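PDB 2G5G: putative lipoprotein from Campylobacter jejuni subsp. jejuni, which binds haem cofacially with tyrosine as ligand, in a manner linked to its dimerization, and probably takes part in bacterial haem transport. Local coordinates for residues Lys55-Gln60 and Lys121-Phe126; Phe78-Glu83 and Ser133-Leu138; Val244-Ser249 and Tyr260-Lys265. All coordinates share one frame; numbering follows the deposited sequence.

Contact 1 of 3, residues Lys55-Gln60 and Lys121-Phe126; sequences KHKISQ and KDYEQF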
# COMPACT_ATOMS: atom_id res chain seq x y z
N LYS A 55 10.52 -20.50 17.39
CA LYS A 55 10.04 -21.18 18.60
C LYS A 55 8.50 -21.18 18.69
O LYS A 55 7.91 -22.10 19.27
CB LYS A 55 10.62 -20.52 19.84
CG LYS A 55 12.05 -20.94 20.14
CD LYS A 55 12.57 -20.18 21.33
CE LYS A 55 14.09 -20.33 21.49
NZ LYS A 55 14.53 -19.50 22.65
N HIS A 56 7.89 -20.15 18.11
CA HIS A 56 6.42 -20.10 18.03
C HIS A 56 5.92 -21.23 17.17
O HIS A 56 4.99 -21.96 17.54
CB HIS A 56 5.95 -18.75 17.47
CG HIS A 56 6.11 -17.63 18.45
ND1 HIS A 56 5.56 -16.39 18.25
CD2 HIS A 56 6.78 -17.57 19.62
CE1 HIS A 56 5.88 -15.60 19.27
NE2 HIS A 56 6.60 -16.31 20.13
N LYS A 57 6.57 -21.38 16.01
CA LYS A 57 6.20 -22.43 15.08
C LYS A 57 6.29 -23.83 15.69
O LYS A 57 5.39 -24.64 15.54
CB LYS A 57 6.92 -22.20 13.75
CG LYS A 57 6.11 -21.15 13.01
CD LYS A 57 6.90 -20.05 12.44
CE LYS A 57 6.11 -18.81 12.48
NZ LYS A 57 4.93 -18.61 11.59
N ILE A 58 7.35 -24.10 16.45
CA ILE A 58 7.42 -25.36 17.18
C ILE A 58 6.27 -25.54 18.20
O ILE A 58 5.65 -26.61 18.29
CB ILE A 58 8.81 -25.55 17.88
CG1 ILE A 58 9.93 -25.52 16.84
CG2 ILE A 58 8.81 -26.87 18.63
CD1 ILE A 58 11.34 -25.20 17.42
N SER A 59 6.01 -24.48 18.97
CA SER A 59 4.93 -24.45 19.96
C SER A 59 3.52 -24.74 19.38
O SER A 59 2.71 -25.43 19.99
CB SER A 59 4.96 -23.07 20.64
OG SER A 59 6.12 -22.98 21.47
N GLN A 60 3.27 -24.22 18.20
CA GLN A 60 1.99 -24.43 17.50
C GLN A 60 1.77 -25.92 17.21
O GLN A 60 0.70 -26.44 17.44
CB GLN A 60 1.94 -23.60 16.25
CG GLN A 60 2.01 -22.13 16.50
CD GLN A 60 2.54 -21.32 15.33
OE1 GLN A 60 2.57 -21.78 14.19
NE2 GLN A 60 2.94 -20.07 15.62
N LYS A 121 8.04 -21.22 4.30
CA LYS A 121 9.02 -21.72 5.27
C LYS A 121 8.53 -21.59 6.72
O LYS A 121 8.75 -22.49 7.55
CB LYS A 121 10.36 -20.97 5.12
CG LYS A 121 11.26 -21.00 6.38
CD LYS A 121 12.76 -20.84 6.06
CE LYS A 121 13.38 -22.20 5.69
NZ LYS A 121 14.40 -22.08 4.60
N ASP A 122 7.87 -20.48 6.99
CA ASP A 122 7.39 -20.14 8.33
C ASP A 122 6.07 -20.81 8.69
O ASP A 122 5.55 -20.63 9.81
CB ASP A 122 7.22 -18.62 8.43
CG ASP A 122 8.56 -17.88 8.44
OD1 ASP A 122 9.57 -18.52 8.81
OD2 ASP A 122 8.59 -16.69 8.09
N TYR A 123 5.52 -21.58 7.75
CA TYR A 123 4.19 -22.19 7.90
C TYR A 123 4.14 -23.69 7.57
O TYR A 123 3.23 -24.37 8.00
CB TYR A 123 3.14 -21.37 7.14
CG TYR A 123 3.00 -20.03 7.81
CD1 TYR A 123 3.70 -18.92 7.34
CD2 TYR A 123 2.25 -19.89 8.99
CE1 TYR A 123 3.64 -17.68 8.00
CE2 TYR A 123 2.18 -18.66 9.65
CZ TYR A 123 2.87 -17.57 9.15
OH TYR A 123 2.79 -16.36 9.79
N GLU A 124 5.15 -24.19 6.87
CA GLU A 124 5.09 -25.56 6.37
C GLU A 124 4.92 -26.63 7.42
O GLU A 124 4.16 -27.57 7.22
CB GLU A 124 6.32 -25.90 5.48
CG GLU A 124 7.63 -26.06 6.23
CD GLU A 124 8.66 -26.80 5.40
OE1 GLU A 124 8.65 -26.68 4.14
OE2 GLU A 124 9.48 -27.52 6.03
N GLN A 125 5.65 -26.51 8.52
CA GLN A 125 5.64 -27.53 9.56
C GLN A 125 4.24 -27.63 10.15
O GLN A 125 3.68 -28.72 10.25
CB GLN A 125 6.68 -27.24 10.65
CG GLN A 125 6.89 -28.37 11.68
CD GLN A 125 7.76 -27.95 12.86
OE1 GLN A 125 8.23 -26.80 12.94
NE2 GLN A 125 7.99 -28.88 13.79
N PHE A 126 3.68 -26.49 10.54
CA PHE A 126 2.37 -26.47 11.19
C PHE A 126 1.26 -26.88 10.22
O PHE A 126 0.42 -27.75 10.55
CB PHE A 126 2.06 -25.08 11.76
CG PHE A 126 0.70 -24.97 12.42
CD1 PHE A 126 0.44 -25.66 13.59
CD2 PHE A 126 -0.29 -24.16 11.87
CE1 PHE A 126 -0.81 -25.56 14.21
CE2 PHE A 126 -1.54 -24.03 12.50
CZ PHE A 126 -1.79 -24.74 13.66
O HOH W 1 3.05 -21.83 11.50
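Lys57 sends its ammonium group over one face of the Tyr123 ring and at the same time into the backbone of Asp122, so one nitrogen joins the two segments in two ways. NZ lies 3.7 Å from the centroid of the Tyr123 ring, 28° off the ring normal. This is a cation-pi contact displaced toward the rim, with CZ and CE2 the ring atoms nearest to it. The hydrogen bond from Lys57 NZ to Asp122 O is 2.8 Å long and tilted out of the carbonyl plane. The aliphatic chain reaches this point by bending repeatedly, and its last torsion (chi4 -71°) swings NZ aside instead of continuing the line of the chain. Two further partners hold the charge: a salt bridge to Glu49 and a hydrogen bond to the His51 carbonyl.

Helix 54-73, which follows strand 44-49, here meets the N-terminal end of helix 124-131, where Tyr123 occupies the N-cap position. Glu49, at the end of that strand, also takes hydrogen bonds from Tyr123 OH and from Gln60 NE2, and thereby gathers three side chains of the contact round a single carboxylate. A water extends the polar network: it donates to Gln60 OE1 at 2.7 Å and, over a longer 3.2 Å, to Asp122 O, the same carbonyl that accepts from Lys57.

About a turn further along, the contact passes to van der Waals packing of Gln60 on the Phe126 ring. The two side chains cross at about a right angle, their amide and ring planes 82° apart, and CB of Gln60 rests 3.7 Å from CD1 of Phe126. CE1 of the same ring comes 3.7 Å from Gln60 O, while Leu218 of strand 214-220 touches both side chains.

Contact 2 of 3, residues Phe78-Glu83 and Ser133-Leu138; sequences FDVALE and SKSKIL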
# COMPACT_ATOMS: atom_id res chain seq x y z
N PHE A 78 -12.56 -31.31 14.96
CA PHE A 78 -11.70 -30.19 15.36
C PHE A 78 -11.02 -29.60 14.14
O PHE A 78 -10.23 -30.30 13.47
CB PHE A 78 -10.64 -30.67 16.36
CG PHE A 78 -9.66 -29.61 16.80
CD1 PHE A 78 -8.28 -29.85 16.74
CD2 PHE A 78 -10.12 -28.40 17.32
CE1 PHE A 78 -7.37 -28.88 17.17
CE2 PHE A 78 -9.19 -27.41 17.76
CZ PHE A 78 -7.85 -27.67 17.70
N ASP A 79 -11.31 -28.33 13.87
CA ASP A 79 -10.79 -27.64 12.67
C ASP A 79 -9.83 -26.49 12.98
O ASP A 79 -9.80 -26.04 14.11
CB ASP A 79 -11.94 -27.13 11.84
CG ASP A 79 -12.83 -28.26 11.33
OD1 ASP A 79 -12.30 -29.37 11.07
OD2 ASP A 79 -14.05 -28.05 11.21
N VAL A 80 -9.07 -26.02 11.98
CA VAL A 80 -8.08 -24.94 12.15
C VAL A 80 -8.30 -23.81 11.16
O VAL A 80 -8.30 -24.02 9.94
CB VAL A 80 -6.63 -25.46 12.06
CG1 VAL A 80 -5.62 -24.29 12.15
CG2 VAL A 80 -6.36 -26.44 13.17
N ALA A 81 -8.55 -22.61 11.68
CA ALA A 81 -8.72 -21.43 10.85
C ALA A 81 -7.38 -20.71 10.80
O ALA A 81 -6.62 -20.70 11.77
CB ALA A 81 -9.82 -20.51 11.45
N LEU A 82 -7.10 -20.08 9.67
CA LEU A 82 -5.80 -19.47 9.43
C LEU A 82 -5.96 -18.03 8.97
O LEU A 82 -6.61 -17.76 7.95
CB LEU A 82 -4.96 -20.29 8.42
CG LEU A 82 -4.46 -21.68 8.82
CD1 LEU A 82 -3.75 -22.38 7.65
CD2 LEU A 82 -3.56 -21.64 10.03
N GLU A 83 -5.36 -17.10 9.72
CA GLU A 83 -5.26 -15.72 9.25
C GLU A 83 -4.62 -15.73 7.84
O GLU A 83 -4.88 -14.83 7.04
CB GLU A 83 -4.38 -14.88 10.19
CG GLU A 83 -4.11 -13.43 9.68
CD GLU A 83 -3.04 -12.67 10.49
OE1 GLU A 83 -2.48 -13.21 11.46
OE2 GLU A 83 -2.76 -11.52 10.14
N SER A 133 -4.07 -34.33 9.29
CA SER A 133 -4.81 -34.89 10.41
C SER A 133 -6.27 -34.95 9.97
O SER A 133 -6.58 -34.79 8.81
CB SER A 133 -4.67 -34.00 11.66
OG SER A 133 -5.16 -32.69 11.38
N LYS A 134 -7.17 -35.13 10.92
CA LYS A 134 -8.60 -35.10 10.66
C LYS A 134 -9.19 -33.68 10.60
O LYS A 134 -10.39 -33.51 10.37
CB LYS A 134 -9.29 -35.94 11.72
CG LYS A 134 -9.00 -37.43 11.55
CD LYS A 134 -9.61 -38.21 12.66
CE LYS A 134 -9.76 -39.65 12.22
NZ LYS A 134 -10.81 -40.37 12.98
N SER A 135 -8.35 -32.66 10.82
CA SER A 135 -8.82 -31.28 10.79
C SER A 135 -9.09 -30.78 9.39
O SER A 135 -8.39 -31.14 8.45
CB SER A 135 -7.77 -30.34 11.42
OG SER A 135 -7.65 -30.62 12.79
N LYS A 136 -10.09 -29.92 9.26
CA LYS A 136 -10.22 -29.13 8.05
C LYS A 136 -9.57 -27.74 8.23
O LYS A 136 -9.71 -27.09 9.29
CB LYS A 136 -11.68 -28.98 7.61
CG LYS A 136 -11.83 -28.29 6.25
CD LYS A 136 -13.16 -28.59 5.60
CE LYS A 136 -14.19 -27.60 6.06
NZ LYS A 136 -15.44 -27.75 5.26
N ILE A 137 -8.87 -27.29 7.20
CA ILE A 137 -8.35 -25.91 7.20
C ILE A 137 -9.39 -24.91 6.72
O ILE A 137 -9.97 -25.06 5.62
CB ILE A 137 -7.00 -25.77 6.40
CG1 ILE A 137 -5.91 -26.56 7.13
CG2 ILE A 137 -6.61 -24.30 6.24
CD1 ILE A 137 -4.57 -26.68 6.43
N LEU A 138 -9.63 -23.89 7.53
CA LEU A 138 -10.55 -22.82 7.18
C LEU A 138 -9.79 -21.53 6.84
O LEU A 138 -8.81 -21.20 7.51
CB LEU A 138 -11.53 -22.55 8.34
CG LEU A 138 -12.18 -23.74 9.06
CD1 LEU A 138 -12.99 -23.26 10.31
CD2 LEU A 138 -13.07 -24.58 8.10
O HOH W 2 -12.21 -33.04 12.75
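Val80 and Ala81 pair in parallel with Ile137 and Leu138, and the backbone bonds alternate between the strands as parallel geometry requires. Val80 N donates to Lys136 O at 3.0 Å, Leu138 N to Val80 O at 2.8 Å, and Leu82 N to Leu138 O, the last one markedly bent at the hydrogen (143°).

Before the strand pairing begins, side chains take over the bonding. Asp79 OD1 receives Lys136 N at 2.9 Å, the donor coming from above the carboxylate plane, 40° out of it. Its other oxygen, OD2, is held by His211 and Asn213, which probably keeps the carboxylate from turning. On the neighbouring peptide Ser135 OG donates to Phe78 O over 2.7 Å. A chi1 of -66° puts this OG beside its own backbone nitrogen, the position from which it meets Phe78 O, tilted out of the carbonyl plane.

Apolar contacts divide between the two faces of the sheet. Ala81 CB meets Leu138 CB at 4.1 Å on one; toward the other, Leu82 CD1 reaches Ile137 CG2 at 3.7 Å, the two side chains crossing at a slant.

The strands are the ends of a beta-alpha-beta crossover whose intervening chain includes helix 124-131. Val130 of this helix packs on Val80 and Ile137, Phe126 on Leu82. Strand 214-220 flanks 78-82 on its other side, leaving 137-141 outermost within this chain.

Contact 3 of 3, residues Val244-Ser249 and Tyr260-Lys265; sequences VVVNLS and YVLIYK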
# COMPACT_ATOMS: atom_id res chain seq x y z
N VAL A 244 -11.09 -19.01 24.35
CA VAL A 244 -9.82 -19.00 25.11
C VAL A 244 -8.69 -18.53 24.19
O VAL A 244 -8.62 -18.89 23.00
CB VAL A 244 -9.47 -20.38 25.77
CG1 VAL A 244 -9.23 -21.46 24.70
CG2 VAL A 244 -8.26 -20.24 26.68
N VAL A 245 -7.81 -17.71 24.77
CA VAL A 245 -6.74 -17.06 24.01
C VAL A 245 -5.41 -17.47 24.59
O VAL A 245 -5.17 -17.32 25.80
CB VAL A 245 -6.86 -15.51 24.01
CG1 VAL A 245 -5.72 -14.90 23.16
CG2 VAL A 245 -8.26 -15.03 23.55
N VAL A 246 -4.56 -18.01 23.73
CA VAL A 246 -3.22 -18.43 24.11
C VAL A 246 -2.23 -17.63 23.30
O VAL A 246 -2.24 -17.69 22.06
CB VAL A 246 -2.96 -19.92 23.85
CG1 VAL A 246 -1.48 -20.30 24.26
CG2 VAL A 246 -3.94 -20.80 24.62
N ASN A 247 -1.36 -16.89 23.97
CA ASN A 247 -0.42 -16.06 23.21
C ASN A 247 0.97 -16.64 23.37
O ASN A 247 1.35 -17.05 24.47
CB ASN A 247 -0.42 -14.58 23.64
CG ASN A 247 0.36 -13.69 22.63
OD1 ASN A 247 1.10 -12.77 23.00
ND2 ASN A 247 0.22 -14.00 21.37
N LEU A 248 1.70 -16.69 22.27
CA LEU A 248 3.10 -17.12 22.26
C LEU A 248 3.94 -15.84 22.43
O LEU A 248 3.94 -14.98 21.55
CB LEU A 248 3.42 -17.86 20.94
CG LEU A 248 2.45 -19.02 20.64
CD1 LEU A 248 2.75 -19.62 19.24
CD2 LEU A 248 2.47 -20.08 21.76
N SER A 249 4.58 -15.68 23.58
CA SER A 249 5.17 -14.35 23.88
C SER A 249 6.38 -14.02 23.04
O SER A 249 7.10 -14.89 22.55
CB SER A 249 5.50 -14.17 25.37
OG SER A 249 6.46 -15.10 25.82
N TYR A 260 -3.72 -17.50 28.50
CA TYR A 260 -2.49 -18.25 28.79
C TYR A 260 -1.38 -17.60 28.00
O TYR A 260 -1.62 -17.04 26.91
CB TYR A 260 -2.62 -19.75 28.40
CG TYR A 260 -3.69 -20.45 29.21
CD1 TYR A 260 -5.01 -20.54 28.71
CD2 TYR A 260 -3.41 -20.96 30.47
CE1 TYR A 260 -6.00 -21.17 29.46
CE2 TYR A 260 -4.41 -21.59 31.23
CZ TYR A 260 -5.70 -21.67 30.72
OH TYR A 260 -6.74 -22.23 31.43
N VAL A 261 -0.14 -17.67 28.52
CA VAL A 261 0.95 -17.15 27.74
C VAL A 261 2.11 -18.12 27.86
O VAL A 261 2.38 -18.67 28.94
CB VAL A 261 1.29 -15.63 28.11
CG1 VAL A 261 1.62 -15.49 29.57
CG2 VAL A 261 2.37 -15.06 27.19
N LEU A 262 2.74 -18.40 26.73
CA LEU A 262 3.94 -19.22 26.72
C LEU A 262 5.11 -18.30 26.77
O LEU A 262 5.19 -17.35 26.00
CB LEU A 262 4.00 -20.11 25.47
CG LEU A 262 3.34 -21.46 25.69
CD1 LEU A 262 1.82 -21.24 25.61
CD2 LEU A 262 3.80 -22.49 24.61
N ILE A 263 6.02 -18.58 27.69
CA ILE A 263 7.14 -17.68 27.97
C ILE A 263 8.40 -18.50 27.71
O ILE A 263 8.54 -19.60 28.24
CB ILE A 263 7.13 -17.14 29.42
CG1 ILE A 263 5.90 -16.26 29.65
CG2 ILE A 263 8.42 -16.34 29.71
CD1 ILE A 263 5.62 -15.95 31.10
N TYR A 264 9.28 -17.96 26.87
CA TYR A 264 10.45 -18.69 26.37
C TYR A 264 11.74 -18.26 27.07
O TYR A 264 11.91 -17.09 27.40
CB TYR A 264 10.59 -18.51 24.86
CG TYR A 264 9.39 -19.00 24.08
CD1 TYR A 264 8.40 -18.11 23.66
CD2 TYR A 264 9.23 -20.36 23.80
CE1 TYR A 264 7.28 -18.55 22.97
CE2 TYR A 264 8.10 -20.82 23.09
CZ TYR A 264 7.14 -19.91 22.67
OH TYR A 264 6.02 -20.35 21.99
N LYS A 265 12.64 -19.21 27.30
CA LYS A 265 13.94 -18.94 27.95
C LYS A 265 14.99 -18.39 26.97
O LYS A 265 15.28 -19.01 25.94
CB LYS A 265 14.47 -20.20 28.64
CG LYS A 265 13.95 -20.43 30.08
CD LYS A 265 12.43 -20.33 30.25
CE LYS A 265 11.88 -21.48 31.11
NZ LYS A 265 12.58 -21.71 32.42
O HOH W 3 9.14 -15.12 25.94
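Val246, Asn247 and Leu248 face Tyr260, Val261 and Leu262 across two adjacent parallel strands of the mixed sheet, joined by a connection that contains no helix. Asn247 bonds through its backbone to the residues on both sides of its partner Val261: its N donates to Tyr260 O, and its O accepts from Leu262 N, each over 3.0 Å. Tyr260 N, donating to Val245 O, begins the series.

Ser249 ends it with two hydrogen bonds to one carbonyl oxygen. Both its N and its OG donate to Leu262 O, the hydroxyl over a short 2.6 Å, in the carbonyl plane and on a lone pair. The serine's chi1 of 62° sets OG between its own N and carbonyl carbon, which puts it within hydrogen-bonding distance of Leu262 O. A water then spans the next step, donating to Ser249 OG at 2.7 Å and accepting from Tyr264 N at 3.0 Å.

On the face carrying Val246 and Leu248, the branched side chains pack against one another. Val246 CG1 touches Leu262 CD1 at 3.7 Å, and Leu248 lies side by side with Leu262, both pointing the same way. At one end, Val244 CG2 meets the edge of the Tyr260 ring in its plane, 3.7 Å from CE1. At the other, the Tyr264 ring turns its edge to Ser249 O, with CD1 3.6 Å away.

Strand 44-49 continues the parallel order beyond 243-248, whereas 19-23 runs antiparallel to 260-264. The pair thus closes the parallel part of a mixed sheet, and its staggered bonding is the regular pattern of parallel beta structure.

How the contacts relate
Contact 2 is buried, while contacts 1 and 3 are only partly so. Contacts 2 and 3 both pair parallel strands of one sheet, yet stand apart in it, their nearest atoms about 9 Å from each other; a carboxylate begins the pairing in one and a serine and water end it in the other. Contact 1, in contrast, joins a helix to the loop and first turn of another and depends on a buried charge. It touches both strand pairs. Phe126 packs on Val80 and Leu82 of contact 2, whereas toward contact 3 the link is polar: Ser59 OG probably bonds with Tyr264 OH, and His56 NE2 with Ser249 O. Within contact 1, segment 55-60 thus meets contact 3 and segment 121-126 meets contact 2.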